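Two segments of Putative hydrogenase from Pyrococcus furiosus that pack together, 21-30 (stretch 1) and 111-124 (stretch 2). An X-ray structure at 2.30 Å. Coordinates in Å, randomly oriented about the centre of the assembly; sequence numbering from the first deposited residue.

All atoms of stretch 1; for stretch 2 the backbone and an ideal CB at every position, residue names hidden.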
ATOM      1  N   ILE B  21     -15.445  19.885   5.131  1.00 40.79           N
ATOM      2  CA  ILE B  21     -15.176  18.523   5.572  1.00 39.35           C
ATOM      3  C   ILE B  21     -15.909  18.102   6.845  1.00 40.98           C
ATOM      4  O   ILE B  21     -16.001  18.853   7.809  1.00 41.87           O
ATOM      5  CB  ILE B  21     -13.640  18.305   5.800  1.00 40.97           C
ATOM      6  CG1 ILE B  21     -12.854  18.730   4.551  1.00 40.48           C
ATOM      7  CG2 ILE B  21     -13.361  16.829   6.132  1.00 36.76           C
ATOM      8  CD1 ILE B  21     -11.359  18.794   4.746  1.00 46.00           C
ATOM      9  N   LEU B  22     -16.434  16.886   6.828  1.00 42.23           N
ATOM     10  CA  LEU B  22     -17.116  16.343   7.978  1.00 36.89           C
ATOM     11  C   LEU B  22     -16.174  15.283   8.538  1.00 35.27           C
ATOM     12  O   LEU B  22     -16.079  14.174   7.999  1.00 29.71           O
ATOM     13  CB  LEU B  22     -18.443  15.699   7.566  1.00 39.46           C
ATOM     14  CG  LEU B  22     -19.103  14.903   8.697  1.00 36.22           C
ATOM     15  CD1 LEU B  22     -19.283  15.794   9.928  1.00 38.87           C
ATOM     16  CD2 LEU B  22     -20.428  14.359   8.243  1.00 38.35           C
ATOM     17  N   ALA B  23     -15.456  15.634   9.597  1.00 36.91           N
ATOM     18  CA  ALA B  23     -14.533  14.701  10.221  1.00 37.84           C
ATOM     19  C   ALA B  23     -15.246  14.024  11.400  1.00 31.74           C
ATOM     20  O   ALA B  23     -15.589  14.677  12.381  1.00 30.71           O
ATOM     21  CB  ALA B  23     -13.294  15.444  10.689  1.00 38.25           C
ATOM     22  N   ILE B  24     -15.466  12.713  11.285  1.00 30.25           N
ATOM     23  CA  ILE B  24     -16.157  11.927  12.308  1.00 32.31           C
ATOM     24  C   ILE B  24     -15.231  11.059  13.169  1.00 35.40           C
ATOM     25  O   ILE B  24     -14.280  10.452  12.672  1.00 32.97           O
ATOM     26  CB  ILE B  24     -17.198  11.008  11.661  1.00 35.08           C
ATOM     27  CG1 ILE B  24     -18.111  11.827  10.766  1.00 31.78           C
ATOM     28  CG2 ILE B  24     -18.014  10.319  12.723  1.00 33.57           C
ATOM     29  CD1 ILE B  24     -19.052  10.995   9.975  1.00 46.00           C
ATOM     30  N   GLY B  25     -15.519  11.008  14.463  1.00 33.72           N
ATOM     31  CA  GLY B  25     -14.721  10.207  15.367  1.00 34.42           C
ATOM     32  C   GLY B  25     -15.648   9.462  16.290  1.00 34.60           C
ATOM     33  O   GLY B  25     -16.374  10.074  17.062  1.00 32.91           O
ATOM     34  N   ALA B  26     -15.650   8.138  16.199  1.00 33.66           N
ATOM     35  CA  ALA B  26     -16.504   7.329  17.057  1.00 36.18           C
ATOM     36  C   ALA B  26     -15.717   6.855  18.275  1.00 35.59           C
ATOM     37  O   ALA B  26     -14.569   6.431  18.165  1.00 30.90           O
ATOM     38  CB  ALA B  26     -17.039   6.143  16.284  1.00 28.81           C
ATOM     39  N   TYR B  27     -16.340   6.932  19.442  1.00 36.15           N
ATOM     40  CA  TYR B  27     -15.695   6.507  20.676  1.00 40.57           C
ATOM     41  C   TYR B  27     -14.359   7.237  20.835  1.00 39.66           C
ATOM     42  O   TYR B  27     -14.306   8.450  20.674  1.00 40.26           O
ATOM     43  CB  TYR B  27     -15.494   4.972  20.683  1.00 41.87           C
ATOM     44  CG  TYR B  27     -16.771   4.146  20.529  1.00 38.07           C
ATOM     45  CD1 TYR B  27     -17.114   3.568  19.306  1.00 41.35           C
ATOM     46  CD2 TYR B  27     -17.647   3.966  21.607  1.00 41.71           C
ATOM     47  CE1 TYR B  27     -18.295   2.838  19.156  1.00 40.47           C
ATOM     48  CE2 TYR B  27     -18.833   3.236  21.466  1.00 42.55           C
ATOM     49  CZ  TYR B  27     -19.153   2.675  20.240  1.00 44.85           C
ATOM     50  OH  TYR B  27     -20.329   1.958  20.096  1.00 43.39           O
ATOM     51  N   THR B  28     -13.284   6.511  21.135  1.00 40.73           N
ATOM     52  CA  THR B  28     -11.976   7.141  21.320  1.00 36.85           C
ATOM     53  C   THR B  28     -11.346   7.518  19.986  1.00 35.60           C
ATOM     54  O   THR B  28     -10.259   8.105  19.938  1.00 30.97           O
ATOM     55  CB  THR B  28     -10.986   6.220  22.094  1.00 33.04           C
ATOM     56  OG1 THR B  28     -10.593   5.121  21.263  1.00 41.07           O
ATOM     57  CG2 THR B  28     -11.639   5.677  23.353  1.00 34.39           C
ATOM     58  N   GLY B  29     -12.038   7.183  18.902  1.00 36.10           N
ATOM     59  CA  GLY B  29     -11.526   7.500  17.586  1.00 30.26           C
ATOM     60  C   GLY B  29     -11.343   8.996  17.424  1.00 32.24           C
ATOM     61  O   GLY B  29     -10.572   9.426  16.568  1.00 33.61           O
ATOM     62  N   ILE B  30     -12.030   9.788  18.251  1.00 30.31           N
ATOM     63  CA  ILE B  30     -11.943  11.253  18.175  1.00 33.97           C
ATOM     64  C   ILE B  30     -10.554  11.796  18.539  1.00 32.36           C
ATOM     65  O   ILE B  30     -10.152  12.863  18.082  1.00 34.70           O
ATOM     66  CB  ILE B  30     -13.014  11.934  19.083  1.00 30.75           C
ATOM     67  CG1 ILE B  30     -13.237  13.391  18.656  1.00 34.60           C
ATOM     68  CG2 ILE B  30     -12.575  11.893  20.535  1.00 37.88           C
ATOM     69  CD1 ILE B  30     -13.829  13.533  17.285  1.00 46.00           C
ATOM     70  N   UNK B 111     -15.971  13.463   3.492  1.00 40.34           N
ATOM     71  CA  UNK B 111     -16.277  12.886   4.788  1.00 44.19           C
ATOM     72  C   UNK B 111     -15.123  11.953   5.149  1.00 42.71           C
ATOM     73  O   UNK B 111     -14.663  11.166   4.325  1.00 38.59           O
ATOM     74  CB  UNK B 111     -17.618  12.149   4.775  1.00 44.19           C
ATOM     75  N   UNK B 112     -14.631  12.090   6.373  1.00 43.80           N
ATOM     76  CA  UNK B 112     -13.541  11.266   6.858  1.00 41.10           C
ATOM     77  C   UNK B 112     -13.922  10.721   8.217  1.00 42.57           C
ATOM     78  O   UNK B 112     -14.422  11.446   9.064  1.00 45.76           O
ATOM     79  CB  UNK B 112     -12.232  12.055   6.927  1.00 41.10           C
ATOM     80  N   UNK B 113     -13.693   9.433   8.426  1.00 43.92           N
ATOM     81  CA  UNK B 113     -14.039   8.837   9.694  1.00 42.48           C
ATOM     82  C   UNK B 113     -13.030   7.856  10.257  1.00 39.96           C
ATOM     83  O   UNK B 113     -12.321   7.158   9.525  1.00 36.32           O
ATOM     84  CB  UNK B 113     -15.388   8.129   9.554  1.00 42.48           C
ATOM     85  N   UNK B 114     -12.990   7.811  11.582  1.00 40.45           N
ATOM     86  CA  UNK B 114     -12.134   6.893  12.315  1.00 32.63           C
ATOM     87  C   UNK B 114     -12.951   6.311  13.484  1.00 27.75           C
ATOM     88  O   UNK B 114     -13.423   7.029  14.350  1.00 30.40           O
ATOM     89  CB  UNK B 114     -10.869   7.596  12.811  1.00 32.63           C
ATOM     90  N   UNK B 115     -13.141   4.999  13.464  1.00 26.46           N
ATOM     91  CA  UNK B 115     -13.885   4.318  14.505  1.00 24.63           C
ATOM     92  C   UNK B 115     -13.965   2.840  14.159  1.00 26.90           C
ATOM     93  O   UNK B 115     -13.360   2.419  13.169  1.00 30.17           O
ATOM     94  CB  UNK B 115     -15.281   4.921  14.672  1.00 24.63           C
ATOM     95  N   UNK B 116     -14.692   2.016  14.938  1.00 29.94           N
ATOM     96  CA  UNK B 116     -14.763   0.591  14.592  1.00 33.05           C
ATOM     97  C   UNK B 116     -15.186   0.393  13.150  1.00 36.46           C
ATOM     98  O   UNK B 116     -15.962   1.189  12.606  1.00 33.63           O
ATOM     99  CB  UNK B 116     -15.735  -0.139  15.521  1.00 33.05           C
ATOM    100  N   UNK B 117     -14.653  -0.664  12.536  1.00 37.76           N
ATOM    101  CA  UNK B 117     -14.919  -0.980  11.134  1.00 41.61           C
ATOM    102  C   UNK B 117     -16.388  -1.308  10.858  1.00 40.72           C
ATOM    103  O   UNK B 117     -16.838  -1.310   9.715  1.00 44.02           O
ATOM    104  CB  UNK B 117     -14.045  -2.158  10.700  1.00 41.61           C
ATOM    105  N   UNK B 118     -17.137  -1.562  11.922  1.00 44.92           N
ATOM    106  CA  UNK B 118     -18.548  -1.871  11.771  1.00 46.61           C
ATOM    107  C   UNK B 118     -19.390  -0.621  11.618  1.00 47.85           C
ATOM    108  O   UNK B 118     -20.480  -0.655  11.051  1.00 50.45           O
ATOM    109  CB  UNK B 118     -19.041  -2.685  12.969  1.00 46.61           C
ATOM    110  N   UNK B 119     -18.881   0.485  12.144  1.00 47.75           N
ATOM    111  CA  UNK B 119     -19.570   1.760  12.058  1.00 46.97           C
ATOM    112  C   UNK B 119     -19.112   2.464  10.800  1.00 47.26           C
ATOM    113  O   UNK B 119     -19.855   3.263  10.234  1.00 45.17           O
ATOM    114  CB  UNK B 119     -19.313   2.621  13.297  1.00 46.97           C
ATOM    115  N   UNK B 120     -17.885   2.173  10.374  1.00 42.93           N
ATOM    116  CA  UNK B 120     -17.351   2.781   9.162  1.00 47.57           C
ATOM    117  C   UNK B 120     -18.147   2.269   7.979  1.00 47.34           C
ATOM    118  O   UNK B 120     -18.350   2.974   7.002  1.00 46.75           O
ATOM    119  CB  UNK B 120     -15.861   2.478   8.993  1.00 47.57           C
ATOM    120  N   UNK B 121     -18.598   1.030   8.078  1.00 48.04           N
ATOM    121  CA  UNK B 121     -19.397   0.437   7.032  1.00 49.40           C
ATOM    122  C   UNK B 121     -20.768   1.103   6.999  1.00 52.81           C
ATOM    123  O   UNK B 121     -21.204   1.586   5.954  1.00 53.26           O
ATOM    124  CB  UNK B 121     -19.526  -1.073   7.239  1.00 49.40           C
ATOM    125  N   UNK B 122     -21.442   1.128   8.148  1.00 52.60           N
ATOM    126  CA  UNK B 122     -22.778   1.724   8.246  1.00 51.12           C
ATOM    127  C   UNK B 122     -22.805   3.200   7.853  1.00 51.49           C
ATOM    128  O   UNK B 122     -23.788   3.696   7.297  1.00 51.91           O
ATOM    129  CB  UNK B 122     -23.309   1.570   9.673  1.00 51.12           C
ATOM    130  N   UNK B 123     -21.720   3.899   8.152  1.00 49.73           N
ATOM    131  CA  UNK B 123     -21.605   5.309   7.824  1.00 46.04           C
ATOM    132  C   UNK B 123     -21.284   5.465   6.345  1.00 46.53           C
ATOM    133  O   UNK B 123     -21.648   6.465   5.735  1.00 45.03           O
ATOM    134  CB  UNK B 123     -20.535   5.983   8.685  1.00 46.04           C
ATOM    135  N   UNK B 124     -20.607   4.477   5.770  1.00 46.83           N
ATOM    136  CA  UNK B 124     -20.259   4.521   4.357  1.00 49.57           C
ATOM    137  C   UNK B 124     -21.516   4.368   3.498  1.00 50.22           C
ATOM    138  O   UNK B 124     -21.625   4.946   2.415  1.00 52.29           O
ATOM    139  CB  UNK B 124     -19.242   3.429   4.020  1.00 49.57           C
TER

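Residues 111-114 run parallel to strand 21-26; in an extended strand, alternate side chains lie on the two faces. A helix follows and carries 119 to 124.

Position 111 pairs with Leu 22, and its CB lies on the face that carries Leu 22 and Ile 24. With aliphatic neighbours and extended backbone angles (-132/132), a beta-branched or other apolar residue suits it. It is Val 111, whose CG2 lies 4.0 Å from Ile 24 CD1.

Position 112 is on the other face, beside Ala 23. The small alanine leaves space there, so a large apolar or aromatic side chain could be taken. The backbone bonds need any residue but proline: N of 112 donates to Leu 22 O (3.0 Å), and O of 112 accepts from Ile 24 N (2.8 Å). Phe 112, with chi1 t, sets its ring beside the alanine, CD1 4.6 Å from Ala 23 CB.

At 113 the ideal CB lies 4.0 Å from Ile 24 CB, which favours an apolar chain, and a long one could reach on toward Ala 26. The residue is selenomethionine, Met 113: its CG packs 3.6 Å from Ile 24 CB and its CE 4.0 Å from Ala 26 CB.

Position 114 continues the ladder, its N donating to Ile 24 O (3.1 Å) and its O accepting from Ala 26 N (3.1 Å). Its CB faces bare Gly 25 and lies 4.2 Å from Gly 29 O, so a compact side chain, aliphatic or perhaps hydroxyl-bearing, would suit. Val 114 brings CG1 to 3.3 Å from Gly 29 O.

At 115 an ideal CB would be 2.7 Å from Ala 26 CB, a clash, and phi/psi of 178/-175 is fully extended. Glycine answers both, and Gly 115 sets its CA 4.1 Å from Ala 26 CB.

Position 116 has phi -52, compatible with proline, and lies near the Tyr 27 ring; other modest apolar residues are conceivable. Pro 116 places CD 3.8 Å from Tyr 27 CD1, at the ring edge.

At 119 the CB points toward stretch 1, 5.1 Å from Ala 26 CB, with the tyrosine edge beyond. Small polar or apolar residues could fit. Asp 119 puts OD2 3.8 Å from Tyr 27 CE1.

At 123, one turn after 119, CA-to-CB again points toward stretch 1, the ideal CB 5.4 Å from Ile 24 CD1, which suits an aliphatic residue. Val 123 CG1 comes to 4.2 Å from Ile 24 CD1.

Positions 117, 118, 120, 121, 122 and 124 are out of reach, and stretch 1 imposes no choice; they are Val 117, Gly 118, Gln 120, Lys 121, Gln 122 and Phe 124.

Stretch 2, residues 111-124: VFMVGPVGDQKQVF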
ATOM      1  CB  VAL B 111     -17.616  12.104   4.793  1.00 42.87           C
ATOM      2  CG1 VAL B 111     -17.619  11.071   3.703  1.00 47.78           C
ATOM      3  CG2 VAL B 111     -17.830  11.444   6.150  1.00 44.74           C
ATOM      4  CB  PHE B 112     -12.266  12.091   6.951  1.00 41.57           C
ATOM      5  CG  PHE B 112     -11.180  11.446   7.764  1.00 40.93           C
ATOM      6  CD1 PHE B 112     -10.936  11.859   9.076  1.00 36.02           C
ATOM      7  CD2 PHE B 112     -10.376  10.452   7.214  1.00 40.00           C
ATOM      8  CE1 PHE B 112      -9.904  11.299   9.827  1.00 37.53           C
ATOM      9  CE2 PHE B 112      -9.336   9.882   7.957  1.00 39.58           C
ATOM     10  CZ  PHE B 112      -9.102  10.310   9.264  1.00 39.62           C
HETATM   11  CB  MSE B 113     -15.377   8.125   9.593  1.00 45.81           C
HETATM   12  CG  MSE B 113     -15.865   7.693  10.945  1.00 45.68           C
HETATM   13 SE   MSE B 113     -17.312   6.485  10.894  1.00 55.09          SE
HETATM   14  CE  MSE B 113     -16.787   5.307  12.330  1.00 47.99           C
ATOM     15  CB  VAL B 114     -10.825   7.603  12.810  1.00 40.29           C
ATOM     16  CG1 VAL B 114     -11.145   8.990  13.320  1.00 37.84           C
ATOM     17  CG2 VAL B 114     -10.151   6.779  13.907  1.00 36.17           C
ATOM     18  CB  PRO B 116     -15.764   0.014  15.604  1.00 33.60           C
ATOM     19  CG  PRO B 116     -16.499   1.216  16.137  1.00 34.73           C
ATOM     20  CD  PRO B 116     -15.454   2.303  16.165  1.00 30.29           C
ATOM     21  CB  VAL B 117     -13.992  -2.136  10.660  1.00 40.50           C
ATOM     22  CG1 VAL B 117     -14.301  -3.400  11.426  1.00 39.13           C
ATOM     23  CG2 VAL B 117     -14.130  -2.340   9.157  1.00 43.29           C
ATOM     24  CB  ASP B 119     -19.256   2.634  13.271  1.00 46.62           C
ATOM     25  CG  ASP B 119     -19.857   2.094  14.536  1.00 52.36           C
ATOM     26  OD1 ASP B 119     -21.078   1.862  14.548  1.00 51.71           O
ATOM     27  OD2 ASP B 119     -19.119   1.901  15.517  1.00 58.61           O
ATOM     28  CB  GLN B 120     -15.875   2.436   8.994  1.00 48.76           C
ATOM     29  CG  GLN B 120     -15.016   2.989  10.093  1.00 49.93           C
ATOM     30  CD  GLN B 120     -13.569   2.973   9.728  1.00 48.77           C
ATOM     31  OE1 GLN B 120     -12.967   1.916   9.576  1.00 48.91           O
ATOM     32  NE2 GLN B 120     -12.995   4.152   9.570  1.00 52.20           N
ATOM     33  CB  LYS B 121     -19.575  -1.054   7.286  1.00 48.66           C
ATOM     34  CG  LYS B 121     -18.324  -1.878   7.115  1.00 42.91           C
ATOM     35  CD  LYS B 121     -18.688  -3.345   7.233  1.00 43.34           C
ATOM     36  CE  LYS B 121     -17.519  -4.237   6.893  1.00 37.99           C
ATOM     37  NZ  LYS B 121     -17.921  -5.674   6.968  1.00 38.07           N
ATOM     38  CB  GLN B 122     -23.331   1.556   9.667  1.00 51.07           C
ATOM     39  CG  GLN B 122     -23.650   0.108  10.045  1.00 48.57           C
ATOM     40  CD  GLN B 122     -24.466  -0.003  11.331  1.00 49.56           C
ATOM     41  OE1 GLN B 122     -25.579   0.532  11.422  1.00 51.78           O
ATOM     42  NE2 GLN B 122     -23.914  -0.703  12.333  1.00 54.54           N
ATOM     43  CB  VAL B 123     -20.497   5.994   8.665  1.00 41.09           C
ATOM     44  CG1 VAL B 123     -20.170   7.377   8.106  1.00 42.11           C
ATOM     45  CG2 VAL B 123     -20.952   6.099  10.121  1.00 41.39           C
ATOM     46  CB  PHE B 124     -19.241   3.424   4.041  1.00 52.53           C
ATOM     47  CG  PHE B 124     -19.060   3.166   2.571  1.00 53.64           C
ATOM     48  CD1 PHE B 124     -19.834   2.207   1.912  1.00 55.69           C
ATOM     49  CD2 PHE B 124     -18.136   3.892   1.839  1.00 52.33           C
ATOM     50  CE1 PHE B 124     -19.688   1.980   0.544  1.00 53.07           C
ATOM     51  CE2 PHE B 124     -17.983   3.671   0.468  1.00 55.05           C
ATOM     52  CZ  PHE B 124     -18.764   2.713  -0.179  1.00 51.25           C
TER
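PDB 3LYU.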